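Local coordinates for regulatory protein SWI6 (Saccharomyces cerevisiae, PDB 1SW6) that acts as the shared subunit of the SBF and MBF complexes that drive cell-cycle-dependent transcription, here seen through its ankyrin-repeat domain, at residues 25-30 with 238-243; 172-178 with 219-224; 204-208 with 224-228. All blocks are in the same frame, centred on the assembly; numbering follows the deposited sequence.

Contact 1 of 3, residues 25-30 with 238-243; sequences GPIITF and RPIQSG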
loop_
_atom_site.group_PDB
_atom_site.type_symbol
_atom_site.label_atom_id
_atom_site.label_comp_id
_atom_site.label_asym_id
_atom_site.label_seq_id
_atom_site.Cartn_x
_atom_site.Cartn_y
_atom_site.Cartn_z
ATOM N N GLY A 25 19.156 -17.554 -21.184
ATOM C CA GLY A 25 20.167 -16.458 -21.009
ATOM C C GLY A 25 21.003 -16.605 -19.746
ATOM O O GLY A 25 20.695 -17.438 -18.888
ATOM N N PRO A 26 22.073 -15.809 -19.595
ATOM C CA PRO A 26 22.914 -15.908 -18.401
ATOM C C PRO A 26 22.352 -15.147 -17.203
ATOM O O PRO A 26 21.561 -14.213 -17.349
ATOM C CB PRO A 26 24.239 -15.330 -18.878
ATOM C CG PRO A 26 23.788 -14.227 -19.760
ATOM C CD PRO A 26 22.674 -14.881 -20.572
ATOM N N ILE A 27 22.771 -15.568 -16.017
ATOM C CA ILE A 27 22.352 -14.938 -14.778
ATOM C C ILE A 27 23.443 -13.947 -14.384
ATOM O O ILE A 27 24.570 -14.339 -14.081
ATOM C CB ILE A 27 22.202 -15.979 -13.654
ATOM C CG1 ILE A 27 21.177 -17.041 -14.063
ATOM C CG2 ILE A 27 21.797 -15.298 -12.362
ATOM C CD1 ILE A 27 21.013 -18.162 -13.047
ATOM N N ILE A 28 23.117 -12.661 -14.409
ATOM C CA ILE A 28 24.077 -11.632 -14.036
ATOM C C ILE A 28 24.046 -11.533 -12.515
ATOM O O ILE A 28 22.992 -11.299 -11.921
ATOM C CB ILE A 28 23.688 -10.307 -14.678
ATOM C CG1 ILE A 28 23.519 -10.523 -16.185
ATOM C CG2 ILE A 28 24.749 -9.251 -14.403
ATOM C CD1 ILE A 28 23.032 -9.301 -16.931
ATOM N N THR A 29 25.198 -11.708 -11.882
ATOM C CA THR A 29 25.261 -11.701 -10.428
ATOM C C THR A 29 25.932 -10.499 -9.768
ATOM O O THR A 29 26.732 -9.805 -10.387
ATOM C CB THR A 29 25.959 -12.976 -9.942
ATOM O OG1 THR A 29 27.256 -13.067 -10.551
ATOM C CG2 THR A 29 25.147 -14.213 -10.336
ATOM N N PHE A 30 25.586 -10.267 -8.502
ATOM C CA PHE A 30 26.139 -9.173 -7.709
ATOM C C PHE A 30 26.396 -9.697 -6.295
ATOM O O PHE A 30 25.651 -10.554 -5.803
ATOM C CB PHE A 30 25.161 -7.994 -7.657
ATOM C CG PHE A 30 24.692 -7.532 -9.010
ATOM C CD1 PHE A 30 23.698 -8.226 -9.693
ATOM C CD2 PHE A 30 25.261 -6.413 -9.614
ATOM C CE1 PHE A 30 23.278 -7.818 -10.956
ATOM C CE2 PHE A 30 24.850 -5.990 -10.883
ATOM C CZ PHE A 30 23.856 -6.695 -11.556
ATOM N N ARG A 238 22.493 -22.879 -16.879
ATOM C CA ARG A 238 22.597 -21.479 -17.252
ATOM C C ARG A 238 23.924 -20.849 -16.850
ATOM O O ARG A 238 24.338 -20.920 -15.693
ATOM C CB ARG A 238 21.431 -20.691 -16.647
ATOM C CG ARG A 238 20.068 -21.110 -17.182
ATOM C CD ARG A 238 18.969 -20.210 -16.638
ATOM N NE ARG A 238 19.214 -18.816 -16.983
ATOM C CZ ARG A 238 18.660 -17.785 -16.357
ATOM N NH1 ARG A 238 17.818 -17.999 -15.348
ATOM N NH2 ARG A 238 18.965 -16.545 -16.725
ATOM N N PRO A 239 24.611 -20.217 -17.813
ATOM C CA PRO A 239 25.895 -19.578 -17.516
ATOM C C PRO A 239 25.711 -18.483 -16.469
ATOM O O PRO A 239 24.624 -17.933 -16.321
ATOM C CB PRO A 239 26.329 -19.033 -18.876
ATOM C CG PRO A 239 25.013 -18.742 -19.559
ATOM C CD PRO A 239 24.195 -19.956 -19.203
ATOM N N ILE A 240 26.774 -18.180 -15.736
ATOM C CA ILE A 240 26.720 -17.153 -14.705
ATOM C C ILE A 240 27.840 -16.134 -14.908
ATOM O O ILE A 240 29.020 -16.473 -14.802
ATOM C CB ILE A 240 26.888 -17.764 -13.299
ATOM C CG1 ILE A 240 25.817 -18.828 -13.053
ATOM C CG2 ILE A 240 26.816 -16.669 -12.246
ATOM C CD1 ILE A 240 26.024 -19.603 -11.762
ATOM N N GLN A 241 27.479 -14.890 -15.205
ATOM C CA GLN A 241 28.491 -13.860 -15.390
ATOM C C GLN A 241 28.285 -12.729 -14.387
ATOM O O GLN A 241 27.154 -12.322 -14.121
ATOM C CB GLN A 241 28.453 -13.319 -16.823
ATOM C CG GLN A 241 27.158 -12.637 -17.217
ATOM C CD GLN A 241 27.216 -12.045 -18.618
ATOM O OE1 GLN A 241 27.425 -12.760 -19.601
ATOM N NE2 GLN A 241 27.029 -10.733 -18.714
ATOM N N SER A 242 29.384 -12.240 -13.818
ATOM C CA SER A 242 29.336 -11.151 -12.842
ATOM C C SER A 242 29.089 -9.818 -13.549
ATOM O O SER A 242 29.907 -9.377 -14.358
ATOM C CB SER A 242 30.652 -11.088 -12.059
ATOM O OG SER A 242 30.666 -9.996 -11.153
ATOM N N GLY A 243 27.961 -9.181 -13.241
ATOM C CA GLY A 243 27.634 -7.915 -13.872
ATOM C C GLY A 243 28.139 -6.702 -13.116
ATOM O O GLY A 243 28.553 -5.710 -13.721
#
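Arg238 grips the carbonyl oxygen of Gly25 side-on with two nitrogens. NE lies 2.8 Å from Gly25 O and approaches almost in line with the C=O bond. NH2 is 2.9 Å from Gly25 O and comes from above the carbonyl plane. The oxygen sits in the plane of the guanidinium, at the edge that carries NE and NH2. Ile27 CG1 covers the centre of one guanidinium face, 3.5 Å from Arg238 CZ. The arginine chain bends at its third torsion (chi3 58°), which turns the guanidinium back over Ile27. Its NH1 forms a salt bridge with Asp188 of helix 183-190, fixing the group from a second direction.

Beyond this grip the two backbones run side by side in register. Ile27 N donates to Pro239 O at 3.0 Å, and Ile27 O accepts from Gln241 N. Thr29 repeats the pattern: its N donates to Gln241 O, and its O accepts from Gly243 N. On one face of the pair, Thr29 CG2 meets Ile240 CG2 at 3.5 Å. Both residues, with Ile27, pack on Leu263 of helix 261-265. On the other face, Ile28 CG2 packs directly on Gly243 CA at 3.2 Å. Pro26 and Pro239 touch at the start of the pair, CB to CG at 3.6 Å. Ile28 and Phe30 lean on Tyr189 of helix 183-190.

The bonding of Ile27 and Thr29 to the residues flanking Ile240 and Ser242 is that of a two-stranded parallel beta-sheet. It ties the N-terminal end of the modelled chain to the strand after helix 218-234, within the third ankyrin repeat.

Contact 2 of 3, residues 172-178 with 219-224; sequences VKSVNNY and AAAKYY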
loop_
_atom_site.group_PDB
_atom_site.type_symbol
_atom_site.label_atom_id
_atom_site.label_comp_id
_atom_site.label_asym_id
_atom_site.label_seq_id
_atom_site.Cartn_x
_atom_site.Cartn_y
_atom_site.Cartn_z
ATOM N N VAL A 172 5.468 -11.585 -4.314
ATOM C CA VAL A 172 4.429 -12.607 -4.231
ATOM C C VAL A 172 3.189 -12.221 -3.435
ATOM O O VAL A 172 2.246 -13.004 -3.347
ATOM C CB VAL A 172 4.989 -13.951 -3.707
ATOM C CG1 VAL A 172 6.064 -14.459 -4.681
ATOM C CG2 VAL A 172 5.562 -13.785 -2.307
ATOM N N LYS A 173 3.175 -11.014 -2.878
ATOM C CA LYS A 173 2.006 -10.558 -2.132
ATOM C C LYS A 173 1.121 -9.634 -2.973
ATOM O O LYS A 173 0.083 -9.164 -2.494
ATOM C CB LYS A 173 2.424 -9.859 -0.836
ATOM C CG LYS A 173 2.995 -10.819 0.191
ATOM C CD LYS A 173 3.365 -10.116 1.484
ATOM C CE LYS A 173 2.127 -9.617 2.222
ATOM N NZ LYS A 173 2.497 -9.190 3.595
ATOM N N SER A 174 1.531 -9.373 -4.218
ATOM C CA SER A 174 0.747 -8.542 -5.142
ATOM C C SER A 174 0.663 -9.280 -6.488
ATOM O O SER A 174 1.504 -10.142 -6.783
ATOM C CB SER A 174 1.397 -7.167 -5.331
ATOM O OG SER A 174 2.573 -7.255 -6.106
ATOM N N VAL A 175 -0.349 -8.962 -7.294
ATOM C CA VAL A 175 -0.515 -9.640 -8.578
ATOM C C VAL A 175 0.282 -8.984 -9.676
ATOM O O VAL A 175 0.323 -9.480 -10.801
ATOM C CB VAL A 175 -1.985 -9.668 -9.049
ATOM C CG1 VAL A 175 -2.873 -10.241 -7.965
ATOM C CG2 VAL A 175 -2.425 -8.272 -9.466
ATOM N N ASN A 176 0.916 -7.871 -9.345
ATOM C CA ASN A 176 1.693 -7.103 -10.307
ATOM C C ASN A 176 2.719 -7.860 -11.145
ATOM O O ASN A 176 2.820 -7.634 -12.350
ATOM C CB ASN A 176 2.371 -5.940 -9.585
ATOM C CG ASN A 176 1.368 -4.954 -9.023
ATOM O OD1 ASN A 176 0.452 -5.345 -8.291
ATOM N ND2 ASN A 176 1.528 -3.673 -9.361
ATOM N N ASN A 177 3.490 -8.748 -10.521
ATOM C CA ASN A 177 4.505 -9.486 -11.262
ATOM C C ASN A 177 3.928 -10.581 -12.154
ATOM O O ASN A 177 4.537 -10.970 -13.141
ATOM C CB ASN A 177 5.550 -10.027 -10.296
ATOM C CG ASN A 177 6.573 -8.964 -9.914
ATOM O OD1 ASN A 177 7.534 -8.756 -10.631
ATOM N ND2 ASN A 177 6.349 -8.276 -8.804
ATOM N N TYR A 178 2.739 -11.061 -11.814
ATOM C CA TYR A 178 2.072 -12.071 -12.628
ATOM C C TYR A 178 1.455 -11.359 -13.846
ATOM O O TYR A 178 1.684 -11.736 -14.991
ATOM C CB TYR A 178 0.995 -12.764 -11.792
ATOM C CG TYR A 178 -0.030 -13.557 -12.575
ATOM C CD1 TYR A 178 0.342 -14.632 -13.375
ATOM C CD2 TYR A 178 -1.378 -13.250 -12.482
ATOM C CE1 TYR A 178 -0.613 -15.383 -14.062
ATOM C CE2 TYR A 178 -2.335 -13.991 -13.160
ATOM C CZ TYR A 178 -1.949 -15.053 -13.946
ATOM O OH TYR A 178 -2.909 -15.769 -14.616
ATOM N N ALA A 219 -4.828 -17.124 -9.095
ATOM C CA ALA A 219 -4.058 -17.363 -10.314
ATOM C C ALA A 219 -2.596 -16.948 -10.145
ATOM O O ALA A 219 -1.691 -17.710 -10.490
ATOM C CB ALA A 219 -4.680 -16.607 -11.479
ATOM N N ALA A 220 -2.370 -15.750 -9.606
ATOM C CA ALA A 220 -1.014 -15.243 -9.386
ATOM C C ALA A 220 -0.173 -16.183 -8.523
ATOM O O ALA A 220 0.969 -16.489 -8.853
ATOM C CB ALA A 220 -1.066 -13.862 -8.739
ATOM N N ALA A 221 -0.739 -16.643 -7.415
ATOM C CA ALA A 221 -0.003 -17.532 -6.523
ATOM C C ALA A 221 0.342 -18.866 -7.183
ATOM O O ALA A 221 1.417 -19.421 -6.949
ATOM C CB ALA A 221 -0.794 -17.764 -5.240
ATOM N N LYS A 222 -0.557 -19.390 -8.001
ATOM C CA LYS A 222 -0.278 -20.648 -8.677
ATOM C C LYS A 222 0.910 -20.384 -9.598
ATOM O O LYS A 222 1.874 -21.150 -9.645
ATOM C CB LYS A 222 -1.488 -21.081 -9.505
ATOM C CG LYS A 222 -1.306 -22.383 -10.299
ATOM C CD LYS A 222 -1.315 -23.596 -9.376
ATOM C CE LYS A 222 -1.599 -24.883 -10.144
ATOM N NZ LYS A 222 -0.572 -25.193 -11.183
ATOM N N TYR A 223 0.831 -19.276 -10.321
ATOM C CA TYR A 223 1.873 -18.872 -11.257
ATOM C C TYR A 223 3.224 -18.698 -10.571
ATOM O O TYR A 223 4.249 -19.183 -11.061
ATOM C CB TYR A 223 1.461 -17.560 -11.916
ATOM C CG TYR A 223 2.494 -16.947 -12.833
ATOM C CD1 TYR A 223 2.592 -17.343 -14.164
ATOM C CD2 TYR A 223 3.323 -15.916 -12.384
ATOM C CE1 TYR A 223 3.481 -16.723 -15.036
ATOM C CE2 TYR A 223 4.219 -15.289 -13.249
ATOM C CZ TYR A 223 4.283 -15.696 -14.576
ATOM O OH TYR A 223 5.099 -15.029 -15.456
ATOM N N TYR A 224 3.227 -17.996 -9.438
ATOM C CA TYR A 224 4.457 -17.758 -8.688
ATOM C C TYR A 224 5.102 -19.070 -8.239
ATOM O O TYR A 224 6.314 -19.275 -8.400
ATOM C CB TYR A 224 4.160 -16.861 -7.473
ATOM C CG TYR A 224 3.786 -15.432 -7.835
ATOM C CD1 TYR A 224 2.947 -14.690 -7.017
ATOM C CD2 TYR A 224 4.289 -14.821 -8.994
ATOM C CE1 TYR A 224 2.602 -13.360 -7.332
ATOM C CE2 TYR A 224 3.951 -13.493 -9.327
ATOM C CZ TYR A 224 3.104 -12.774 -8.490
ATOM O OH TYR A 224 2.731 -11.487 -8.813
#
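Tyr178 lays one ring face over the backbone of Ala219 and Ala220, with Ala220 CA 4.0 Å from the ring centroid in a CH-pi contact. It is a knob in a hole formed by Ala219, Ala220, Tyr223 and Tyr224. The contact joins the second and third ankyrin repeats, as neighbouring repeats stack in this fold.

Tyr224 points its ring into the bend between helices 167-173 and 176-179. Val172 packs against the ring through CG1, 3.9 Å from Tyr224 CD1. Helix 183-190 adds Phe183, whose ring meets that of Tyr224. The Tyr224 hydroxyl serves two backbone groups. Its OH donates to Ser174 O at 2.7 Å, in the carbonyl plane, and weakly accepts from Tyr178 N at 3.0 Å. A phenylalanine in place of Tyr224 would probably leave Ser174 O without its donor and Tyr178 N without this weak acceptor, and the turn less firmly held. The side chain of Ser174 itself bonds to Ser140 O, while Asn177 bonds through its amide to Thr182 and Thr139.

With CG anti to the backbone N (chi1 164°), the Tyr178 ring reaches onto helix 218-234. There it meets the ring of Tyr223, the two planes inclined at 57°. Tyr178 CD1 comes over one face of that ring, 3.2 Å from Tyr223 CG.

Contact 3 of 3, residues 204-208 with 224-228; sequences ILHHI and YLDIL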
loop_
_atom_site.group_PDB
_atom_site.type_symbol
_atom_site.label_atom_id
_atom_site.label_comp_id
_atom_site.label_asym_id
_atom_site.label_seq_id
_atom_site.Cartn_x
_atom_site.Cartn_y
_atom_site.Cartn_z
ATOM N N ILE A 204 9.306 -17.650 1.474
ATOM C CA ILE A 204 8.645 -17.118 0.296
ATOM C C ILE A 204 7.448 -18.006 -0.059
ATOM O O ILE A 204 6.434 -17.518 -0.559
ATOM C CB ILE A 204 9.616 -17.035 -0.909
ATOM C CG1 ILE A 204 8.916 -16.361 -2.091
ATOM C CG2 ILE A 204 10.096 -18.411 -1.300
ATOM C CD1 ILE A 204 8.676 -14.864 -1.858
ATOM N N LEU A 205 7.558 -19.308 0.209
ATOM C CA LEU A 205 6.454 -20.222 -0.091
ATOM C C LEU A 205 5.269 -19.979 0.817
ATOM O O LEU A 205 4.132 -20.123 0.399
ATOM C CB LEU A 205 6.873 -21.688 0.041
ATOM C CG LEU A 205 7.796 -22.247 -1.038
ATOM C CD1 LEU A 205 7.951 -23.765 -0.857
ATOM C CD2 LEU A 205 7.205 -21.926 -2.413
ATOM N N HIS A 206 5.524 -19.625 2.070
ATOM C CA HIS A 206 4.416 -19.379 2.986
ATOM C C HIS A 206 3.615 -18.200 2.464
ATOM O O HIS A 206 2.392 -18.226 2.468
ATOM C CB HIS A 206 4.915 -19.054 4.395
ATOM C CG HIS A 206 5.285 -20.256 5.203
ATOM N ND1 HIS A 206 6.592 -20.612 5.451
ATOM C CD2 HIS A 206 4.516 -21.174 5.838
ATOM C CE1 HIS A 206 6.614 -21.694 6.207
ATOM N NE2 HIS A 206 5.368 -22.056 6.456
ATOM N N HIS A 207 4.319 -17.170 2.006
ATOM C CA HIS A 207 3.665 -15.975 1.500
ATOM C C HIS A 207 2.899 -16.219 0.208
ATOM O O HIS A 207 1.821 -15.653 0.022
ATOM C CB HIS A 207 4.692 -14.844 1.317
ATOM C CG HIS A 207 5.190 -14.269 2.608
ATOM N ND1 HIS A 207 4.401 -13.493 3.433
ATOM C CD2 HIS A 207 6.388 -14.380 3.232
ATOM C CE1 HIS A 207 5.091 -13.155 4.508
ATOM N NE2 HIS A 207 6.300 -13.679 4.411
ATOM N N ILE A 208 3.435 -17.058 -0.679
ATOM C CA ILE A 208 2.755 -17.353 -1.938
ATOM C C ILE A 208 1.396 -17.960 -1.591
ATOM O O ILE A 208 0.351 -17.520 -2.078
ATOM C CB ILE A 208 3.557 -18.358 -2.808
ATOM C CG1 ILE A 208 4.846 -17.697 -3.321
ATOM C CG2 ILE A 208 2.689 -18.849 -3.966
ATOM C CD1 ILE A 208 5.646 -18.547 -4.269
ATOM N N TYR A 224 3.227 -17.996 -9.438
ATOM C CA TYR A 224 4.457 -17.758 -8.688
ATOM C C TYR A 224 5.102 -19.070 -8.239
ATOM O O TYR A 224 6.314 -19.275 -8.400
ATOM C CB TYR A 224 4.160 -16.861 -7.473
ATOM C CG TYR A 224 3.786 -15.432 -7.835
ATOM C CD1 TYR A 224 2.947 -14.690 -7.017
ATOM C CD2 TYR A 224 4.289 -14.821 -8.994
ATOM C CE1 TYR A 224 2.602 -13.360 -7.332
ATOM C CE2 TYR A 224 3.951 -13.493 -9.327
ATOM C CZ TYR A 224 3.104 -12.774 -8.490
ATOM O OH TYR A 224 2.731 -11.487 -8.813
ATOM N N LEU A 225 4.283 -19.962 -7.697
ATOM C CA LEU A 225 4.764 -21.259 -7.233
ATOM C C LEU A 225 5.406 -22.066 -8.352
ATOM O O LEU A 225 6.524 -22.563 -8.193
ATOM C CB LEU A 225 3.620 -22.061 -6.618
ATOM C CG LEU A 225 3.943 -23.515 -6.246
ATOM C CD1 LEU A 225 5.153 -23.555 -5.310
ATOM C CD2 LEU A 225 2.739 -24.153 -5.574
ATOM N N ASP A 226 4.715 -22.197 -9.483
ATOM C CA ASP A 226 5.256 -22.979 -10.594
ATOM C C ASP A 226 6.491 -22.339 -11.218
ATOM O O ASP A 226 7.441 -23.035 -11.543
ATOM C CB ASP A 226 4.191 -23.222 -11.671
ATOM C CG ASP A 226 3.060 -24.118 -11.185
ATOM O OD1 ASP A 226 3.288 -24.941 -10.266
ATOM O OD2 ASP A 226 1.941 -24.011 -11.726
ATOM N N ILE A 227 6.480 -21.021 -11.385
ATOM C CA ILE A 227 7.639 -20.329 -11.946
ATOM C C ILE A 227 8.855 -20.525 -11.043
ATOM O O ILE A 227 9.962 -20.734 -11.525
ATOM C CB ILE A 227 7.400 -18.797 -12.099
ATOM C CG1 ILE A 227 6.458 -18.522 -13.271
ATOM C CG2 ILE A 227 8.722 -18.076 -12.319
ATOM C CD1 ILE A 227 6.967 -19.053 -14.593
ATOM N N LEU A 228 8.647 -20.451 -9.729
ATOM C CA LEU A 228 9.744 -20.630 -8.783
ATOM C C LEU A 228 10.368 -22.033 -8.900
ATOM O O LEU A 228 11.596 -22.172 -8.949
ATOM C CB LEU A 228 9.245 -20.402 -7.349
ATOM C CG LEU A 228 10.249 -20.657 -6.214
ATOM C CD1 LEU A 228 11.567 -19.977 -6.531
ATOM C CD2 LEU A 228 9.700 -20.134 -4.900
#
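The paired helices of the third ankyrin repeat meet here, helix 204-212 against helix 218-234. The short segments run roughly antiparallel, at 150°, with their axes 10.8 Å apart. This is the antiparallel helix pair of an ankyrin repeat. The side-chain contacts are apolar; most are between methyl groups, and some of these methyls instead meet a CB of the facing helix.

Leu228 CD2 is the methyl that most side chains share. It lies 4.0 Å from Ile204 CG2 and 4.0 Å from Leu205 CD2, with Ile208 CD1 a little farther off. Leu228 has CG anti to its own N (chi1 175°), which carries this methyl across toward helix 204-212. Leu205 CD2 also touches Leu225 CD1 at 3.9 Å; the two leucines cross at about a right angle. One methyl of Leu205 thus touches two residues three apart on the facing helix.

Ile208, one turn on from Ile204, packs nearer the Tyr224 end. Its CG1 arm is extended (chi2 -175°), and CD1 reaches Tyr224 CB at 3.9 Å. The same CD1 lies near the backbone N of Leu225, while CG2 faces Leu225 CB at 4.3 Å. All six residues are buried.

On one flank, Ile204 and Ile208 rest on Val172 of helix 167-173. On another, Ile204 and Leu205 meet Met275 of helix 268-276. Leu228 also touches Leu194, in the loop leading to strand 196-197.

Contacts 2 and 3 adjoin, with centres about 8 Å apart, and both use helix 218-234. Tyr224 belongs to both: its CB faces helix 204-212 and its ring faces the second repeat. Val172 links them further, with CG2 3.3 Å from Ile204 CD1. Contact 3 holds the third repeat's helices together, and contact 2 joins that repeat to the one before. Contact 1 stands apart, its centre about 25 Å from the centre of contact 2 and 23 Å from that of contact 3. The chain connects it, since helix 218-234 is followed by strand 240-242. Along the sequence, contacts 2 and 3 both fall within the long loop that contact 1 closes.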